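PDB 4OXI: enterobactin synthetase component F-related protein, which probably activates glycine with ATP as glycyl-adenosine-5'-phosphate, in a lipopolysaccharide-modification pathway that makes the bacterium resistant to antimicrobial peptides. Local coordinates for residues 102-107 and 149-154; 169-174 and 189-194; 129-134 and 155-160; 80-85 and 113-118. All coordinates share one frame; numbering follows the deposited sequence.

Contact 1 (102-107 and 149-154); sequences ILSVRD and MVDAQQ
L103 and S104 share one acceptor on the facing segment, the backbone O of M149, where strands 99-102 and 147-149, neighbours in the parallel five-stranded sheet, end in loops that each lead into a helix, as in an alpha/beta fold. L103 N donates to M149 O over 3.0 Å, and S104 N adds a weaker bond to it. I102 and M149, paired in register, put their side chains on the same face of the sheet.

Further on, polar side chains meet. With OG anti to the backbone N (chi1 166°), S104 reaches OD2 of D151 at 2.7 Å from above the carboxylate plane, 40° out of it. A small hydroxyl suits this close approach. The same OD2 accepts from a water, 2.7 Å from it, which receives V105 N and NE2 of Q154, so one carboxylate oxygen links both loops. D107 OD2 lies 3.3 Å from D151 OD2, a pairing of acceptors probably eased by the salt bridge from D107 to K72 and by A109 N, which bonds to D107 OD2 as the N-cap of helix 108-119.

Apolar contact is made by L103, whose CD2 rests 3.7 Å from CB of Q154 and 4.0 Å from CG1 of V150. Bent at chi2 (-68°), Q154 turns its amide back beside V105, with NE2 3.6 Å from V105 CG2, while its OE1 is taken by R157.

Helix 108-119 covers I102 and S104, strand 170-173 lies against M149 and V150, and helix 155-164 packs on L103 and V150.

Contact 2 (169-174 and 189-194); sequences LHIYAL and HTFHTV
H189 opens the segment by accepting L169 N on ND1, 3.0 Å away and close to the imidazole plane. Its NE2 is bonded to the carbonyl of L162, so the ring braces both the strand start and the end of helix 155-164.

T190 begins the parallel ladder: its N donates to L169 O and its O accepts from I171 N. Beta-branched and compact, it lies alongside H170, with CB 3.6 Å from H170 ND1, while its OG1 turns to R168. F191 points to the face of I171 and A173, where CG1 of I171 sits over its ring, 3.7 Å above the plane and toward the rim, a CH-pi contact between side chains lying side by side.

H192, on the face of H170 and Y172, makes the largest share of any one residue. Its N donates to I171 O. CG lies anti to the carbonyl carbon (chi1 -63°), and the ring, turned to chi2 -86°, lies beside that of Y172, planes 11° apart but so far displaced that they barely overlap; H192 CD2 approaches Y172 CZ at 3.6 Å. At the rim, H192 NE2 meets ND1 of H170 at 3.0 Å, and H192 ND1 is bonded to Y91 OH. V194 sets CG2 at the edge of the Y172 ring, 3.8 Å from CD1. Strand 170-173, helix 180-185 and strand 190-193 follow one another as a beta-alpha-beta unit, hence the parallel pairing.

The bond between H170 and H192 needs a proton on just one of the two nitrogens, and either ring could donate it, so their tautomers are probably coupled.

Contact 3 (129-134 and 155-160); sequences ARATTE and LSRLSS
R157 presents its guanidinium group to two backbone carbonyls of the 129-134 segment, one over its face and one at its edge. A129 O stands over the centre of the face, 3.2 Å above the plane; it is close to CZ, yet its angles to NH1 and NH2 are too poor for hydrogen bonding. A131 O, nearly in the guanidinium plane, takes the N-H of NH2 at 3.1 Å with an N-H...O angle of 160°. The side chain bends at chi3 (75°), which turns its flat end toward the loop. A water at the same edge accepts from NE at 2.9 Å and donates to A131 O, giving that carbonyl a second partner.

The loop leads from strand 123-126 into helix 133-142, so the contact ties the start of one helix of the parallel alpha/beta domain to the first turns of another, helix 155-164. T132 is the N-cap of helix 133-142, its OG1 capping a backbone N of the first turn, while OE1 of Q135 accepts from T132 N, as in a capping box. Arginine suits its place because its planar cation can address several carbonyls at once: NH2 also reaches N128 O, besides the bond to Q154.

T133 and S160 meet more simply. OG1 of T133 touches CB of S160 at 3.4 Å, and CG2 lies 3.7 Å from S160 O. Both residues are short, so the two helices come close here. A second water bridges T133 OG1, at 2.6 Å, and the carbonyl of R157, at 2.8 Å.

Contact 4 (80-85 and 113-118); sequences EMTDMA and AIWASY
M81 and W115 form a Met-aromatic contact where helix 78-95 crosses helix 108-119, two helices that pack on the same face of the parallel five-stranded sheet of this alpha/beta domain. The short helical segments cross at -68°, with axes 8.5 Å apart at their closest.

The indole is met from several directions. Over one face of its six-membered ring lies M81: CB is 3.4 Å from W115 CZ3 in a CH-pi contact, and the sulfur stands further off, 5.4 Å from the ring centroid but almost exactly above it. The methionine chain is bent at chi2 and again at chi3 (-60° and -59°), which folds its end back over the ring and brings CE above the ring centre. A flexible, polarisable side chain suits such a place, since it can mould itself to a flat surface. At the rim, T82 approaches at about a right angle, its OG1 4.1 Å from W115 CZ3; that hydroxyl is bonded to Y78 O in its own helix, which makes it acceptable beside an apolar ring. W115 also touches L277 of helix 268-279, a further helix in the packing.

Nearer the crossing, alanines replace the long side chains. A85 CB rests 3.6 Å from CB of W115 and 4.3 Å from CB of A116. With nothing beyond CB on either alanine, the backbones come close enough for the CA atoms of A85 and A116 to lie 4.0 Å apart, and the methyl CB of A116 sits 3.1 Å from the carbonyl oxygen of A85.

Contacts 1, 2 and 4 are buried, whereas contact 3 lies at the surface and joins its segments mainly through an arginine, two waters and backbone carbonyls. Contacts 1 and 2 belong to one parallel sheet and meet directly, V150 N probably bonding to Y172 O; contact 2 is a full strand pairing, contact 1 a single bridge before its strands give way to loops. Helices pack on both faces: contact 4 joins two on the side of I102 and M149, and I102 CD1 touches I114 CG1, while contact 3 holds helix 155-164, whose L158 reaches I171 on the other side. Contact 4 alone has no hydrogen bond between segments, and does not touch contact 3.

Contact 1 (102-107 and 149-154)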
# COMPACT_ATOMS: atom_id res chain seq x y z
N ILE A 102 -10.26 6.24 -7.75
CA ILE A 102 -9.26 7.15 -8.29
C ILE A 102 -8.45 6.48 -9.39
O ILE A 102 -7.67 5.58 -9.11
CB ILE A 102 -8.33 7.67 -7.18
CG1 ILE A 102 -9.17 8.31 -6.06
CG2 ILE A 102 -7.33 8.67 -7.76
CD1 ILE A 102 -8.36 9.10 -5.08
N LEU A 103 -8.67 6.91 -10.63
CA LEU A 103 -8.04 6.31 -11.80
C LEU A 103 -6.71 7.02 -12.08
O LEU A 103 -5.74 6.42 -12.57
CB LEU A 103 -8.97 6.43 -13.02
CG LEU A 103 -8.58 5.71 -14.33
CD1 LEU A 103 -8.67 4.20 -14.18
CD2 LEU A 103 -9.47 6.19 -15.48
N SER A 104 -6.68 8.30 -11.78
CA SER A 104 -5.47 9.10 -11.90
C SER A 104 -4.35 8.50 -11.07
O SER A 104 -4.60 8.02 -9.96
CB SER A 104 -5.77 10.52 -11.41
OG SER A 104 -4.56 11.23 -11.22
N VAL A 105 -3.13 8.50 -11.60
CA VAL A 105 -1.96 8.04 -10.86
C VAL A 105 -0.76 8.97 -11.01
O VAL A 105 -0.56 9.54 -12.08
CB VAL A 105 -1.54 6.60 -11.27
CG1 VAL A 105 -2.62 5.60 -10.87
CG2 VAL A 105 -1.26 6.53 -12.78
N ARG A 106 0.02 9.13 -9.94
CA ARG A 106 1.25 9.94 -9.93
C ARG A 106 1.04 11.29 -10.57
O ARG A 106 1.87 11.77 -11.34
CB ARG A 106 2.42 9.20 -10.60
CG ARG A 106 2.88 8.01 -9.75
CD ARG A 106 4.08 7.26 -10.29
NE ARG A 106 4.17 5.97 -9.60
CZ ARG A 106 4.67 5.81 -8.38
NH1 ARG A 106 5.16 6.85 -7.70
NH2 ARG A 106 4.68 4.60 -7.83
N ASP A 107 -0.09 11.89 -10.23
CA ASP A 107 -0.52 13.11 -10.87
C ASP A 107 -1.28 13.93 -9.84
O ASP A 107 -1.85 13.38 -8.88
CB ASP A 107 -1.44 12.76 -12.04
CG ASP A 107 -1.90 13.99 -12.81
OD1 ASP A 107 -1.23 14.34 -13.81
OD2 ASP A 107 -2.92 14.62 -12.42
N MET A 149 -12.47 9.73 -10.17
CA MET A 149 -11.60 10.87 -10.43
C MET A 149 -10.59 10.52 -11.50
O MET A 149 -9.86 9.51 -11.38
CB MET A 149 -10.83 11.26 -9.17
CG MET A 149 -9.98 12.50 -9.36
SD MET A 149 -10.98 13.97 -9.11
CE MET A 149 -9.78 15.24 -9.50
N VAL A 150 -10.51 11.34 -12.53
CA VAL A 150 -9.62 11.06 -13.66
C VAL A 150 -8.72 12.26 -13.90
O VAL A 150 -8.83 13.28 -13.20
CB VAL A 150 -10.43 10.73 -14.94
CG1 VAL A 150 -11.44 9.62 -14.66
CG2 VAL A 150 -11.17 11.96 -15.47
N ASP A 151 -7.82 12.13 -14.87
CA ASP A 151 -7.02 13.25 -15.38
C ASP A 151 -6.76 13.01 -16.85
O ASP A 151 -7.15 11.97 -17.38
CB ASP A 151 -5.70 13.37 -14.62
CG ASP A 151 -4.84 12.10 -14.72
OD1 ASP A 151 -4.89 11.39 -15.75
OD2 ASP A 151 -4.09 11.80 -13.77
N ALA A 152 -6.06 13.94 -17.51
CA ALA A 152 -5.83 13.85 -18.96
C ALA A 152 -5.12 12.57 -19.41
O ALA A 152 -5.44 12.02 -20.46
CB ALA A 152 -5.06 15.08 -19.43
N GLN A 153 -4.18 12.09 -18.61
CA GLN A 153 -3.43 10.89 -18.98
C GLN A 153 -4.31 9.63 -19.01
O GLN A 153 -4.01 8.66 -19.72
CB GLN A 153 -2.22 10.72 -18.04
CG GLN A 153 -1.62 9.32 -17.99
CD GLN A 153 -0.39 9.22 -17.08
OE1 GLN A 153 0.19 10.23 -16.69
NE2 GLN A 153 0.00 7.99 -16.74
N GLN A 154 -5.43 9.64 -18.28
CA GLN A 154 -6.26 8.44 -18.17
C GLN A 154 -7.50 8.42 -19.08
O GLN A 154 -8.30 7.48 -19.03
CB GLN A 154 -6.72 8.26 -16.71
CG GLN A 154 -5.57 8.20 -15.72
CD GLN A 154 -4.76 6.93 -15.88
OE1 GLN A 154 -5.28 5.89 -16.29
NE2 GLN A 154 -3.48 7.00 -15.57
O HOH W 1 -2.52 9.70 -14.19

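Contact 2 (169-174 and 189-194)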
# COMPACT_ATOMS: atom_id res chain seq x y z
N LEU A 169 -22.03 6.33 -14.76
CA LEU A 169 -20.88 6.66 -13.92
C LEU A 169 -20.75 8.17 -13.81
O LEU A 169 -21.14 8.90 -14.72
CB LEU A 169 -19.59 6.08 -14.49
CG LEU A 169 -19.48 4.56 -14.48
CD1 LEU A 169 -18.13 4.12 -15.04
CD2 LEU A 169 -19.69 4.02 -13.08
N HIS A 170 -20.23 8.64 -12.68
CA HIS A 170 -19.99 10.06 -12.49
C HIS A 170 -18.50 10.35 -12.46
O HIS A 170 -17.77 9.89 -11.56
CB HIS A 170 -20.71 10.53 -11.23
CG HIS A 170 -22.20 10.47 -11.35
ND1 HIS A 170 -22.96 11.57 -11.69
CD2 HIS A 170 -23.07 9.44 -11.21
CE1 HIS A 170 -24.23 11.22 -11.75
NE2 HIS A 170 -24.32 9.93 -11.46
N ILE A 171 -18.06 11.08 -13.47
CA ILE A 171 -16.65 11.29 -13.75
C ILE A 171 -16.23 12.67 -13.26
O ILE A 171 -16.87 13.66 -13.60
CB ILE A 171 -16.40 11.22 -15.25
CG1 ILE A 171 -17.02 9.95 -15.83
CG2 ILE A 171 -14.91 11.29 -15.56
CD1 ILE A 171 -16.48 8.67 -15.23
N TYR A 172 -15.16 12.73 -12.45
CA TYR A 172 -14.71 14.00 -11.92
C TYR A 172 -13.34 14.34 -12.45
O TYR A 172 -12.50 13.46 -12.62
CB TYR A 172 -14.71 13.98 -10.39
CG TYR A 172 -16.10 13.96 -9.82
CD1 TYR A 172 -16.75 15.14 -9.47
CD2 TYR A 172 -16.79 12.76 -9.66
CE1 TYR A 172 -18.04 15.12 -8.96
CE2 TYR A 172 -18.07 12.74 -9.16
CZ TYR A 172 -18.69 13.92 -8.82
OH TYR A 172 -19.97 13.89 -8.31
N ALA A 173 -13.10 15.62 -12.71
CA ALA A 173 -11.78 16.06 -13.16
C ALA A 173 -11.57 17.53 -12.80
O ALA A 173 -12.54 18.27 -12.66
CB ALA A 173 -11.65 15.85 -14.66
N LEU A 174 -10.31 17.93 -12.64
CA LEU A 174 -9.98 19.34 -12.43
C LEU A 174 -10.20 20.11 -13.74
O LEU A 174 -10.27 19.50 -14.81
CB LEU A 174 -8.54 19.46 -11.92
CG LEU A 174 -8.27 18.73 -10.60
CD1 LEU A 174 -6.78 18.66 -10.32
CD2 LEU A 174 -9.01 19.39 -9.45
N HIS A 189 -23.34 8.60 -19.42
CA HIS A 189 -22.57 8.87 -18.21
C HIS A 189 -22.59 10.37 -17.97
O HIS A 189 -22.99 11.13 -18.85
CB HIS A 189 -21.14 8.35 -18.37
CG HIS A 189 -21.06 6.87 -18.61
ND1 HIS A 189 -21.48 5.94 -17.68
CD2 HIS A 189 -20.63 6.16 -19.68
CE1 HIS A 189 -21.31 4.73 -18.16
NE2 HIS A 189 -20.80 4.83 -19.38
N THR A 190 -22.16 10.78 -16.78
CA THR A 190 -22.21 12.20 -16.39
C THR A 190 -20.83 12.72 -16.01
O THR A 190 -20.13 12.13 -15.18
CB THR A 190 -23.16 12.40 -15.19
OG1 THR A 190 -24.47 11.96 -15.56
CG2 THR A 190 -23.20 13.87 -14.74
N PHE A 191 -20.44 13.85 -16.60
CA PHE A 191 -19.12 14.42 -16.37
C PHE A 191 -19.23 15.69 -15.57
O PHE A 191 -19.99 16.60 -15.93
CB PHE A 191 -18.44 14.72 -17.70
CG PHE A 191 -18.06 13.48 -18.45
CD1 PHE A 191 -16.77 12.98 -18.36
CD2 PHE A 191 -19.00 12.78 -19.19
CE1 PHE A 191 -16.41 11.84 -19.02
CE2 PHE A 191 -18.66 11.64 -19.86
CZ PHE A 191 -17.36 11.16 -19.77
N HIS A 192 -18.47 15.76 -14.48
CA HIS A 192 -18.53 16.89 -13.57
C HIS A 192 -17.20 17.63 -13.61
O HIS A 192 -16.17 17.11 -13.14
CB HIS A 192 -18.80 16.42 -12.13
CG HIS A 192 -20.12 15.73 -11.92
ND1 HIS A 192 -21.29 16.41 -11.66
CD2 HIS A 192 -20.44 14.41 -11.87
CE1 HIS A 192 -22.27 15.55 -11.49
NE2 HIS A 192 -21.78 14.33 -11.61
N THR A 193 -17.20 18.83 -14.16
CA THR A 193 -16.02 19.67 -13.99
C THR A 193 -16.22 20.49 -12.72
O THR A 193 -17.21 21.21 -12.58
CB THR A 193 -15.74 20.57 -15.19
OG1 THR A 193 -15.54 19.75 -16.35
CG2 THR A 193 -14.49 21.41 -14.95
N VAL A 194 -15.30 20.34 -11.78
CA VAL A 194 -15.42 21.03 -10.50
C VAL A 194 -14.51 22.25 -10.51
O VAL A 194 -13.30 22.12 -10.65
CB VAL A 194 -15.03 20.11 -9.32
CG1 VAL A 194 -15.23 20.84 -8.01
CG2 VAL A 194 -15.86 18.83 -9.35
O HOH W 2 -12.65 19.14 -16.66

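Contact 3 (129-134 and 155-160)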
# COMPACT_ATOMS: atom_id res chain seq x y z
N ALA A 129 -2.88 1.11 -11.91
CA ALA A 129 -2.52 1.78 -13.17
C ALA A 129 -2.59 0.83 -14.36
O ALA A 129 -2.75 1.26 -15.50
CB ALA A 129 -1.12 2.41 -13.08
N ARG A 130 -2.48 -0.47 -14.09
CA ARG A 130 -2.53 -1.45 -15.18
C ARG A 130 -3.72 -2.40 -15.08
O ARG A 130 -3.72 -3.47 -15.66
CB ARG A 130 -1.19 -2.18 -15.28
CG ARG A 130 -0.06 -1.18 -15.55
CD ARG A 130 1.26 -1.82 -15.92
NE ARG A 130 1.79 -2.59 -14.81
CZ ARG A 130 2.90 -3.33 -14.87
NH1 ARG A 130 3.30 -4.00 -13.79
NH2 ARG A 130 3.60 -3.39 -16.00
N ALA A 131 -4.75 -2.00 -14.34
CA ALA A 131 -5.99 -2.77 -14.33
C ALA A 131 -6.68 -2.61 -15.67
O ALA A 131 -6.70 -1.52 -16.27
CB ALA A 131 -6.91 -2.31 -13.21
N THR A 132 -7.28 -3.70 -16.13
CA THR A 132 -8.05 -3.70 -17.36
C THR A 132 -9.42 -3.12 -17.10
O THR A 132 -9.86 -2.99 -15.94
CB THR A 132 -8.27 -5.12 -17.88
OG1 THR A 132 -9.12 -5.84 -16.98
CG2 THR A 132 -6.93 -5.85 -18.02
N THR A 133 -10.09 -2.79 -18.19
CA THR A 133 -11.45 -2.31 -18.15
C THR A 133 -12.32 -3.22 -17.30
O THR A 133 -13.06 -2.76 -16.42
CB THR A 133 -12.00 -2.23 -19.57
OG1 THR A 133 -11.25 -1.25 -20.28
CG2 THR A 133 -13.46 -1.84 -19.56
N GLU A 134 -12.21 -4.52 -17.56
CA GLU A 134 -13.00 -5.51 -16.85
C GLU A 134 -12.70 -5.54 -15.36
O GLU A 134 -13.61 -5.65 -14.53
CB GLU A 134 -12.76 -6.89 -17.47
CG GLU A 134 -13.54 -8.01 -16.82
CD GLU A 134 -13.35 -9.34 -17.55
OE1 GLU A 134 -13.39 -9.34 -18.80
OE2 GLU A 134 -13.16 -10.39 -16.87
N LEU A 155 -7.69 9.45 -19.90
CA LEU A 155 -8.90 9.55 -20.70
C LEU A 155 -9.10 8.37 -21.65
O LEU A 155 -10.23 7.90 -21.85
CB LEU A 155 -8.94 10.86 -21.48
CG LEU A 155 -9.03 12.13 -20.63
CD1 LEU A 155 -9.17 13.37 -21.51
CD2 LEU A 155 -10.17 12.04 -19.62
N SER A 156 -8.01 7.86 -22.21
CA SER A 156 -8.10 6.69 -23.08
C SER A 156 -8.58 5.44 -22.34
O SER A 156 -9.45 4.72 -22.84
CB SER A 156 -6.75 6.46 -23.79
OG SER A 156 -6.44 5.08 -23.84
N ARG A 157 -8.04 5.17 -21.15
CA ARG A 157 -8.54 4.03 -20.37
C ARG A 157 -9.98 4.26 -19.92
O ARG A 157 -10.78 3.33 -19.85
CB ARG A 157 -7.68 3.79 -19.13
CG ARG A 157 -6.33 3.17 -19.40
CD ARG A 157 -5.51 3.18 -18.14
NE ARG A 157 -5.95 2.16 -17.19
CZ ARG A 157 -5.84 2.27 -15.88
NH1 ARG A 157 -5.34 3.38 -15.34
NH2 ARG A 157 -6.22 1.27 -15.10
N LEU A 158 -10.29 5.51 -19.58
CA LEU A 158 -11.64 5.85 -19.17
C LEU A 158 -12.63 5.56 -20.30
O LEU A 158 -13.68 4.94 -20.08
CB LEU A 158 -11.74 7.32 -18.78
CG LEU A 158 -13.17 7.76 -18.51
CD1 LEU A 158 -13.72 7.00 -17.29
CD2 LEU A 158 -13.26 9.27 -18.31
N SER A 159 -12.28 5.98 -21.51
CA SER A 159 -13.14 5.74 -22.67
C SER A 159 -13.51 4.27 -22.86
O SER A 159 -14.68 3.96 -23.10
CB SER A 159 -12.54 6.32 -23.94
OG SER A 159 -13.36 6.01 -25.04
N SER A 160 -12.55 3.35 -22.73
CA SER A 160 -12.85 1.91 -22.81
C SER A 160 -13.83 1.48 -21.72
O SER A 160 -14.70 0.64 -21.95
CB SER A 160 -11.57 1.07 -22.69
OG SER A 160 -10.55 1.56 -23.53
O HOH W 3 -7.59 0.04 -18.24
O HOH W 4 -10.23 0.74 -18.93

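Contact 4 (80-85 and 113-118)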
# COMPACT_ATOMS: atom_id res chain seq x y z
N GLU A 80 -2.93 26.04 -1.94
CA GLU A 80 -3.40 25.62 -3.25
C GLU A 80 -3.99 24.22 -3.21
O GLU A 80 -4.99 23.94 -3.85
CB GLU A 80 -2.26 25.70 -4.28
CG GLU A 80 -1.82 27.13 -4.61
CD GLU A 80 -0.45 27.18 -5.30
OE1 GLU A 80 0.32 26.19 -5.21
OE2 GLU A 80 -0.13 28.22 -5.91
N MET A 81 -3.36 23.31 -2.45
CA MET A 81 -3.88 21.95 -2.33
C MET A 81 -5.21 21.97 -1.58
O MET A 81 -6.13 21.20 -1.89
CB MET A 81 -2.88 21.04 -1.61
CG MET A 81 -1.64 20.68 -2.43
SD MET A 81 -2.06 19.82 -3.97
CE MET A 81 -2.91 18.37 -3.33
N THR A 82 -5.31 22.85 -0.59
CA THR A 82 -6.54 22.97 0.19
C THR A 82 -7.70 23.47 -0.66
O THR A 82 -8.81 22.97 -0.54
CB THR A 82 -6.33 23.85 1.42
OG1 THR A 82 -5.34 23.23 2.25
CG2 THR A 82 -7.64 24.00 2.20
N ASP A 83 -7.44 24.43 -1.55
CA ASP A 83 -8.48 24.94 -2.43
C ASP A 83 -9.01 23.82 -3.33
O ASP A 83 -10.22 23.69 -3.53
CB ASP A 83 -7.96 26.07 -3.33
CG ASP A 83 -7.55 27.33 -2.55
OD1 ASP A 83 -7.98 27.50 -1.39
OD2 ASP A 83 -6.80 28.16 -3.13
N MET A 84 -8.11 23.03 -3.90
CA MET A 84 -8.53 21.95 -4.78
C MET A 84 -9.27 20.87 -3.98
O MET A 84 -10.32 20.42 -4.39
CB MET A 84 -7.33 21.35 -5.51
CG MET A 84 -6.88 22.17 -6.69
SD MET A 84 -5.39 21.51 -7.44
CE MET A 84 -4.12 22.19 -6.36
N ALA A 85 -8.72 20.50 -2.84
CA ALA A 85 -9.29 19.43 -2.02
C ALA A 85 -10.69 19.78 -1.51
O ALA A 85 -11.63 19.00 -1.71
CB ALA A 85 -8.35 19.09 -0.88
N ALA A 113 -7.64 14.51 -4.92
CA ALA A 113 -8.81 13.71 -4.57
C ALA A 113 -8.63 12.98 -3.25
O ALA A 113 -9.59 12.84 -2.49
CB ALA A 113 -9.15 12.72 -5.68
N ILE A 114 -7.42 12.53 -2.97
CA ILE A 114 -7.15 11.84 -1.70
C ILE A 114 -7.26 12.80 -0.50
O ILE A 114 -7.88 12.47 0.51
CB ILE A 114 -5.80 11.13 -1.71
CG1 ILE A 114 -5.83 9.95 -2.69
CG2 ILE A 114 -5.48 10.60 -0.31
CD1 ILE A 114 -4.51 9.24 -2.86
N TRP A 115 -6.70 14.01 -0.63
CA TRP A 115 -6.89 15.03 0.40
C TRP A 115 -8.37 15.38 0.52
O TRP A 115 -8.88 15.56 1.62
CB TRP A 115 -6.18 16.31 0.00
CG TRP A 115 -4.74 16.37 0.27
CD1 TRP A 115 -3.83 15.37 0.10
CD2 TRP A 115 -4.01 17.52 0.72
NE1 TRP A 115 -2.56 15.83 0.43
CE2 TRP A 115 -2.65 17.14 0.81
CE3 TRP A 115 -4.38 18.82 1.05
CZ2 TRP A 115 -1.66 18.03 1.22
CZ3 TRP A 115 -3.39 19.71 1.48
CH2 TRP A 115 -2.05 19.31 1.56
N ALA A 116 -9.05 15.50 -0.62
CA ALA A 116 -10.47 15.85 -0.63
C ALA A 116 -11.26 14.79 0.10
O ALA A 116 -12.19 15.09 0.85
CB ALA A 116 -10.98 15.97 -2.09
N SER A 117 -10.92 13.53 -0.14
CA SER A 117 -11.65 12.45 0.50
C SER A 117 -11.39 12.44 2.00
O SER A 117 -12.32 12.26 2.80
CB SER A 117 -11.27 11.10 -0.11
OG SER A 117 -11.80 10.06 0.71
N TYR A 118 -10.13 12.62 2.38
CA TYR A 118 -9.81 12.66 3.81
C TYR A 118 -10.50 13.84 4.52
O TYR A 118 -11.14 13.66 5.55
CB TYR A 118 -8.28 12.71 4.06
CG TYR A 118 -8.03 12.85 5.54
CD1 TYR A 118 -8.08 11.74 6.37
CD2 TYR A 118 -7.81 14.09 6.13
CE1 TYR A 118 -7.90 11.84 7.73
CE2 TYR A 118 -7.63 14.22 7.50
CZ TYR A 118 -7.68 13.09 8.30
OH TYR A 118 -7.50 13.18 9.65